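Local atomic coordinates of OBody AM3L15 (Pyrobaculum aerophilum, PDB entry 4GN5), a protein that is an engineered binding protein built on an OB-fold nucleic acid binding domain, and probably serves to recognise a chosen partner protein, such as the one bound beside it here. Residues G57-H62 and E95-E100; H7-I12 and A48-Y53; V76-I81 and S99-L104. All blocks are in the same frame, centred on the assembly; numbering follows the deposited sequence.

Overall arrangement
The three contacts lie on and around the wall of an OB-fold barrel. Contacts 1 and 3, whose centres lie about 10 Å apart, share Ser99 and Glu100, where the last strand turns a corner: strand 100-103 pairs with strand 75-83, while residues 95-98 face the approach to helix 61-67. Contact 2 lies about 16 Å from contact 1 and about 12 Å from contact 3, centre to centre. It is tied to contact 1 where strands 50-55 and 95-98 meet, with probable hydrogen bonds from Ile96 N to Pro51 O (3.0 Å) and from Tyr53 N to Ile96 O (2.8 Å). Glu95, Phe97 and Tyr53 also touch the other protein, so this seam probably borders the binding surface.

Contact 1. Residues G57-H62 and E95-E100; sequences GKTPDH and EIFPSE
The loop that leads into helix 61-67, the helix an OB-fold commonly carries between its third and fourth strands, meets the corner of the last strand at Pro98-Ser99. Lys58 runs out extended and crosses Phe97 obliquely, its CD 3.9 Å from Phe97 CE1. Its NZ lies 4.0 Å from Phe97 CZ but is engaged by a salt bridge to Glu55, so a long methylene chain with a charged tip suits both neighbours. Thr59 has two roles. Its methyl CG2 rests 4.5 Å from Pro98 CG, while its OG1, near the plane of the Phe97 ring at the edge, is hydrogen-bonded to Glu55 N and to a water 2.8 Å away. That water donates to Pro98 O at 2.9 Å, bridging loop and strand. A second water repeats the device at the start of the helix: it lies in the plane of the His62 ring, 2.7 Å from His62 NE2, and donates to Ser99 O at 2.5 Å. With CG in the crowded position between the backbone N and carbonyl carbon (chi1 73°), the end of the His62 ring comes nearer the strand than the direction of its CB would suggest. Direct contacts are all 3.9 Å or longer, and the two waters supply the polar links between the segments. Around this surface contact, Phe97 packs on Tyr53 and Glu55 of strand 50-55 and on a basic side chain of the other protein, while Pro98 touches Val52, Ile78 of strand 75-83 and Leu63 of helix 61-67.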
# COMPACT_ATOMS: atom_id res chain seq x y z
N GLY A 57 -5.71 10.98 -4.50
CA GLY A 57 -6.99 11.48 -4.06
C GLY A 57 -6.88 12.34 -2.81
O GLY A 57 -7.76 13.16 -2.58
N LYS A 58 -5.81 12.16 -2.03
CA LYS A 58 -5.55 12.87 -0.78
C LYS A 58 -4.28 13.71 -0.77
O LYS A 58 -4.27 14.79 -0.26
CB LYS A 58 -5.42 11.90 0.38
CG LYS A 58 -6.66 11.41 0.92
CD LYS A 58 -6.42 10.61 2.14
CE LYS A 58 -7.50 9.56 2.33
NZ LYS A 58 -7.28 8.72 3.53
N THR A 59 -3.20 13.16 -1.29
CA THR A 59 -1.85 13.75 -1.21
C THR A 59 -1.52 14.55 -2.46
O THR A 59 -1.75 14.07 -3.55
CB THR A 59 -0.80 12.60 -1.02
OG1 THR A 59 -1.07 11.91 0.19
CG2 THR A 59 0.62 13.11 -1.02
N PRO A 60 -0.91 15.75 -2.34
CA PRO A 60 -0.67 16.46 -3.59
C PRO A 60 0.26 15.73 -4.55
O PRO A 60 1.21 15.06 -4.12
CB PRO A 60 -0.05 17.79 -3.14
CG PRO A 60 -0.69 18.05 -1.81
CD PRO A 60 -0.76 16.63 -1.17
N ASP A 61 -0.05 15.87 -5.85
CA ASP A 61 0.69 15.19 -6.91
C ASP A 61 2.22 15.37 -6.80
O ASP A 61 2.97 14.42 -6.98
CB ASP A 61 0.21 15.74 -8.27
CG ASP A 61 0.80 14.97 -9.49
OD1 ASP A 61 1.04 13.74 -9.42
OD2 ASP A 61 1.00 15.61 -10.54
N HIS A 62 2.68 16.58 -6.55
CA HIS A 62 4.14 16.81 -6.50
C HIS A 62 4.88 15.87 -5.50
O HIS A 62 6.03 15.46 -5.75
CB HIS A 62 4.48 18.30 -6.28
CG HIS A 62 4.21 18.81 -4.90
ND1 HIS A 62 2.98 19.30 -4.51
CD2 HIS A 62 5.02 18.93 -3.82
CE1 HIS A 62 3.04 19.68 -3.24
NE2 HIS A 62 4.26 19.45 -2.79
N GLU A 95 -0.59 7.34 11.45
CA GLU A 95 -0.23 7.54 10.04
C GLU A 95 0.11 9.03 9.95
O GLU A 95 -0.46 9.84 10.70
CB GLU A 95 -1.47 7.29 9.11
CG GLU A 95 -2.10 5.89 9.35
CD GLU A 95 -3.29 5.58 8.42
OE1 GLU A 95 -3.60 4.40 8.23
OE2 GLU A 95 -3.93 6.51 7.93
N ILE A 96 1.02 9.39 9.05
CA ILE A 96 1.35 10.79 8.79
C ILE A 96 0.99 11.02 7.32
O ILE A 96 1.46 10.29 6.43
CB ILE A 96 2.86 11.16 9.07
CG1 ILE A 96 3.16 11.11 10.59
CG2 ILE A 96 3.16 12.55 8.48
CD1 ILE A 96 4.63 11.13 11.01
N PHE A 97 0.12 12.00 7.10
CA PHE A 97 -0.15 12.50 5.76
C PHE A 97 0.67 13.75 5.45
O PHE A 97 0.44 14.83 6.03
CB PHE A 97 -1.70 12.67 5.53
CG PHE A 97 -2.42 11.36 5.42
CD1 PHE A 97 -2.58 10.74 4.17
CD2 PHE A 97 -2.87 10.69 6.54
CE1 PHE A 97 -3.20 9.54 4.05
CE2 PHE A 97 -3.51 9.47 6.43
CZ PHE A 97 -3.69 8.88 5.18
N PRO A 98 1.67 13.61 4.54
CA PRO A 98 2.63 14.66 4.33
C PRO A 98 2.11 15.85 3.51
O PRO A 98 1.30 15.68 2.58
CB PRO A 98 3.75 13.97 3.56
CG PRO A 98 3.04 12.96 2.72
CD PRO A 98 1.90 12.47 3.62
N SER A 99 2.64 17.01 3.83
CA SER A 99 2.54 18.15 2.95
C SER A 99 3.90 18.54 2.36
O SER A 99 3.96 19.17 1.29
CB SER A 99 1.93 19.32 3.70
OG SER A 99 2.83 19.76 4.67
N GLU A 100 4.99 18.21 3.05
CA GLU A 100 6.32 18.46 2.47
C GLU A 100 7.22 17.25 2.67
O GLU A 100 7.24 16.65 3.75
CB GLU A 100 6.99 19.67 3.07
CG GLU A 100 6.15 20.92 3.10
CD GLU A 100 6.74 22.01 3.99
OE1 GLU A 100 7.92 21.92 4.39
OE2 GLU A 100 6.00 22.98 4.27
O HOH W 1 -0.94 13.86 2.13
O HOH W 2 5.28 20.44 -0.45

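Contact 2. Residues H7-I12 and A48-Y53; sequences HWTAEI and AAVPVY
Apolar contacts carry most of this meeting between a short 3-10 turn (9-11), ahead of strand 20-24, and the start of strand 50-55 in the OB-fold. Val50 divides its two methyls between two partners. CG1, in the crowded position between backbone N and carbonyl carbon (chi1 64°), lies 3.9 Å from Thr9 CG2, the two side chains crossing obliquely. Val50 CG2, anti to the backbone N, meets Ile12 CG2 at 4.0 Å, and there the chains cross at about a right angle. A branched residue suits such a fork. Ile12 also touches Val21 and Val23 of strand 20-24, and Val50 touches Ile96 of strand 95-98, so both belong to the buried interior. Ala48, with only a methyl, brings CB within 3.6 Å of Thr9 OG1.

Polar interactions stay within the turn or lead away from it. Thr9 OG1 is hydrogen-bonded to Asp43 OD1, while its methyl serves Val50. Backbone bonds from Glu11 N to Trp8 O (2.7 Å) and from Ile12 N to Thr9 O (3.1 Å) wind the turn. Glu11, extended at chi2 (171°), takes Trp8 N on the anti lone pair of OE1, 3.0 Å away and nearly straight.

The chemistry suggests a turn shaped largely by its own hydrogen bonds and laid over the strand by apolar contact, with the buried hydroxyl of Thr9 satisfied by Asp43.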
# COMPACT_ATOMS: atom_id res chain seq x y z
N HIS A 7 9.41 16.54 16.34
CA HIS A 7 9.20 15.33 17.12
C HIS A 7 10.11 14.21 16.70
O HIS A 7 10.44 14.10 15.56
CB HIS A 7 7.79 14.80 16.92
CG HIS A 7 6.73 15.69 17.46
ND1 HIS A 7 6.31 16.82 16.82
CD2 HIS A 7 6.00 15.60 18.59
CE1 HIS A 7 5.37 17.40 17.53
NE2 HIS A 7 5.15 16.68 18.60
N TRP A 8 10.47 13.38 17.65
CA TRP A 8 11.13 12.12 17.40
C TRP A 8 10.07 11.14 16.91
O TRP A 8 8.93 11.23 17.32
CB TRP A 8 11.76 11.59 18.68
CG TRP A 8 12.96 12.35 19.16
CD1 TRP A 8 12.97 13.38 20.03
CD2 TRP A 8 14.32 12.14 18.79
NE1 TRP A 8 14.24 13.83 20.23
CE2 TRP A 8 15.09 13.08 19.47
CE3 TRP A 8 14.96 11.23 17.94
CZ2 TRP A 8 16.46 13.15 19.34
CZ3 TRP A 8 16.31 11.30 17.82
CH2 TRP A 8 17.05 12.25 18.51
N THR A 9 10.45 10.23 16.04
CA THR A 9 9.49 9.30 15.48
C THR A 9 8.75 8.52 16.57
O THR A 9 7.58 8.31 16.46
CB THR A 9 10.12 8.35 14.45
OG1 THR A 9 11.05 7.51 15.09
CG2 THR A 9 10.81 9.12 13.39
N ALA A 10 9.44 8.14 17.63
CA ALA A 10 8.80 7.46 18.78
C ALA A 10 7.76 8.39 19.52
O ALA A 10 6.95 7.89 20.28
CB ALA A 10 9.84 6.94 19.80
N GLU A 11 7.85 9.71 19.32
CA GLU A 11 6.85 10.65 19.89
C GLU A 11 5.61 10.81 19.01
O GLU A 11 4.71 11.52 19.40
CB GLU A 11 7.46 12.04 20.18
CG GLU A 11 8.51 11.98 21.33
CD GLU A 11 9.28 13.25 21.51
OE1 GLU A 11 9.62 13.95 20.50
OE2 GLU A 11 9.54 13.55 22.70
N ILE A 12 5.57 10.18 17.84
CA ILE A 12 4.37 10.22 17.03
C ILE A 12 3.37 9.21 17.60
O ILE A 12 3.48 8.02 17.36
CB ILE A 12 4.65 10.01 15.52
CG1 ILE A 12 5.73 11.00 15.02
CG2 ILE A 12 3.31 10.22 14.69
CD1 ILE A 12 5.36 12.53 15.28
N ALA A 48 11.40 3.20 16.30
CA ALA A 48 10.14 3.28 15.49
C ALA A 48 10.45 3.52 14.03
O ALA A 48 11.47 4.09 13.73
CB ALA A 48 9.29 4.44 15.98
N ALA A 49 9.51 3.12 13.17
CA ALA A 49 9.56 3.39 11.74
C ALA A 49 8.17 3.91 11.44
O ALA A 49 7.30 3.13 11.11
CB ALA A 49 9.83 2.07 10.98
N VAL A 50 7.97 5.23 11.56
CA VAL A 50 6.63 5.82 11.49
C VAL A 50 6.19 5.91 10.03
O VAL A 50 6.95 6.39 9.17
CB VAL A 50 6.60 7.17 12.20
CG1 VAL A 50 7.50 8.18 11.49
CG2 VAL A 50 5.19 7.67 12.31
N PRO A 51 4.95 5.48 9.73
CA PRO A 51 4.61 5.41 8.31
C PRO A 51 3.99 6.69 7.78
O PRO A 51 3.06 7.24 8.41
CB PRO A 51 3.64 4.25 8.24
CG PRO A 51 2.85 4.33 9.63
CD PRO A 51 4.01 4.72 10.58
N VAL A 52 4.49 7.15 6.65
CA VAL A 52 4.05 8.39 6.05
C VAL A 52 3.29 7.90 4.81
O VAL A 52 3.90 7.33 3.90
CB VAL A 52 5.27 9.22 5.60
CG1 VAL A 52 4.90 10.45 4.74
CG2 VAL A 52 6.14 9.64 6.79
N TYR A 53 1.97 8.10 4.81
CA TYR A 53 1.11 7.65 3.69
C TYR A 53 0.88 8.72 2.62
O TYR A 53 0.42 9.79 2.93
CB TYR A 53 -0.28 7.23 4.21
CG TYR A 53 -0.32 5.84 4.85
CD1 TYR A 53 0.27 5.59 6.10
CD2 TYR A 53 -1.02 4.79 4.21
CE1 TYR A 53 0.19 4.28 6.69
CE2 TYR A 53 -1.10 3.49 4.81
CZ TYR A 53 -0.50 3.28 6.04
OH TYR A 53 -0.58 2.01 6.58

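Contact 3. Residues V76-I81 and S99-L104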
# COMPACT_ATOMS: atom_id res chain seq x y z
N VAL A 76 15.90 12.39 5.33
CA VAL A 76 14.73 13.19 4.96
C VAL A 76 14.20 14.02 6.12
O VAL A 76 14.50 13.75 7.29
CB VAL A 76 13.57 12.33 4.40
CG1 VAL A 76 14.03 11.53 3.23
CG2 VAL A 76 12.95 11.38 5.53
N VAL A 77 13.42 15.06 5.77
CA VAL A 77 12.64 15.86 6.69
C VAL A 77 11.26 15.89 6.05
O VAL A 77 11.12 16.22 4.84
CB VAL A 77 13.21 17.27 6.84
CG1 VAL A 77 12.27 18.17 7.62
CG2 VAL A 77 14.58 17.21 7.55
N ILE A 78 10.25 15.51 6.83
CA ILE A 78 8.87 15.37 6.29
C ILE A 78 7.93 16.07 7.21
O ILE A 78 7.90 15.81 8.43
CB ILE A 78 8.41 13.92 6.14
CG1 ILE A 78 9.26 13.22 5.06
CG2 ILE A 78 6.87 13.87 5.75
CD1 ILE A 78 8.83 11.71 4.78
N LYS A 79 7.17 16.99 6.64
CA LYS A 79 6.16 17.71 7.39
C LYS A 79 4.80 17.13 7.05
O LYS A 79 4.51 16.91 5.90
CB LYS A 79 6.19 19.21 7.07
CG LYS A 79 5.27 20.04 7.91
CD LYS A 79 5.11 21.41 7.32
CE LYS A 79 6.26 22.31 7.62
NZ LYS A 79 6.13 23.64 6.99
N GLY A 80 3.98 16.90 8.07
CA GLY A 80 2.71 16.22 7.80
C GLY A 80 1.73 16.30 8.94
O GLY A 80 2.08 16.82 10.00
N ILE A 81 0.51 15.83 8.72
CA ILE A 81 -0.52 15.79 9.75
C ILE A 81 -0.73 14.39 10.32
O ILE A 81 -0.84 13.46 9.59
CB ILE A 81 -1.90 16.26 9.20
CG1 ILE A 81 -1.86 17.67 8.60
CG2 ILE A 81 -2.93 16.09 10.24
CD1 ILE A 81 -1.45 18.67 9.49
N SER A 99 2.64 17.01 3.83
CA SER A 99 2.54 18.15 2.95
C SER A 99 3.90 18.54 2.36
O SER A 99 3.96 19.17 1.29
CB SER A 99 1.93 19.32 3.70
OG SER A 99 2.83 19.76 4.67
N GLU A 100 4.99 18.21 3.05
CA GLU A 100 6.32 18.46 2.47
C GLU A 100 7.22 17.25 2.67
O GLU A 100 7.24 16.65 3.75
CB GLU A 100 6.99 19.67 3.07
CG GLU A 100 6.15 20.92 3.10
CD GLU A 100 6.74 22.01 3.99
OE1 GLU A 100 7.92 21.92 4.39
OE2 GLU A 100 6.00 22.98 4.27
N ILE A 101 7.93 16.84 1.62
CA ILE A 101 8.99 15.86 1.80
C ILE A 101 10.28 16.45 1.27
O ILE A 101 10.38 16.72 0.07
CB ILE A 101 8.68 14.54 1.08
CG1 ILE A 101 7.37 13.93 1.60
CG2 ILE A 101 9.91 13.58 1.17
CD1 ILE A 101 6.86 12.64 0.81
N TRP A 102 11.27 16.59 2.13
CA TRP A 102 12.57 17.12 1.74
C TRP A 102 13.67 16.07 1.77
O TRP A 102 13.78 15.35 2.73
CB TRP A 102 12.94 18.26 2.68
CG TRP A 102 11.98 19.40 2.82
CD1 TRP A 102 10.92 19.49 3.66
CD2 TRP A 102 12.06 20.65 2.14
NE1 TRP A 102 10.32 20.71 3.53
CE2 TRP A 102 11.00 21.44 2.60
CE3 TRP A 102 12.92 21.18 1.18
CZ2 TRP A 102 10.80 22.72 2.15
CZ3 TRP A 102 12.72 22.43 0.74
CH2 TRP A 102 11.66 23.19 1.21
N ILE A 103 14.48 15.96 0.74
CA ILE A 103 15.59 15.05 0.79
C ILE A 103 16.90 15.77 1.09
O ILE A 103 17.43 16.49 0.25
CB ILE A 103 15.68 14.26 -0.48
CG1 ILE A 103 14.36 13.53 -0.70
CG2 ILE A 103 16.80 13.29 -0.39
CD1 ILE A 103 14.02 13.28 -2.06
N LEU A 104 17.43 15.55 2.28
CA LEU A 104 18.66 16.20 2.71
C LEU A 104 19.91 15.59 2.07
O LEU A 104 20.72 16.32 1.55
CB LEU A 104 18.81 16.20 4.21
CG LEU A 104 17.73 16.81 5.08
CD1 LEU A 104 18.35 17.47 6.20
CD2 LEU A 104 16.89 17.77 4.33
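Strands 76-81 and 100-103 run antiparallel, and their side chains fit one another on both faces. Val77 and Trp102 set the register as a hydrogen-bonded pair, Val77 N to Trp102 O at 3.1 Å and Trp102 N to Val77 O at 2.7 Å. On the face towards helix 61-67, Ile78 and Ile101 lie side by side and point the same way, Ile78 CG1 4.0 Å from Ile101 CG2; Ile101 and Ile103 both press on Val66 of the helix. Val77, on the other face, puts CG2 into the fork of Leu104, where the chain turns a corner, 4.0 Å from each of Leu104 CD1 and CD2. Next along, Lys79 bends at chi3 (-79°) and lies alongside Glu100, so that NZ comes over the carboxylate plane to a salt bridge with Glu100 OE2 at 2.8 Å. Glu100 OE1 receives Trp102 NE1, in the indole plane, on its anti lone pair at 2.8 Å, so the carboxylate is held from two directions; Pro3 touches all three side chains. Beyond them Ser99 N (2.8 Å) and Glu100 N (3.2 Å) both donate to Lys79 O, a classic beta bulge at the corner where the last strand bends, as strands do in the small, strongly coiled OB-fold barrel.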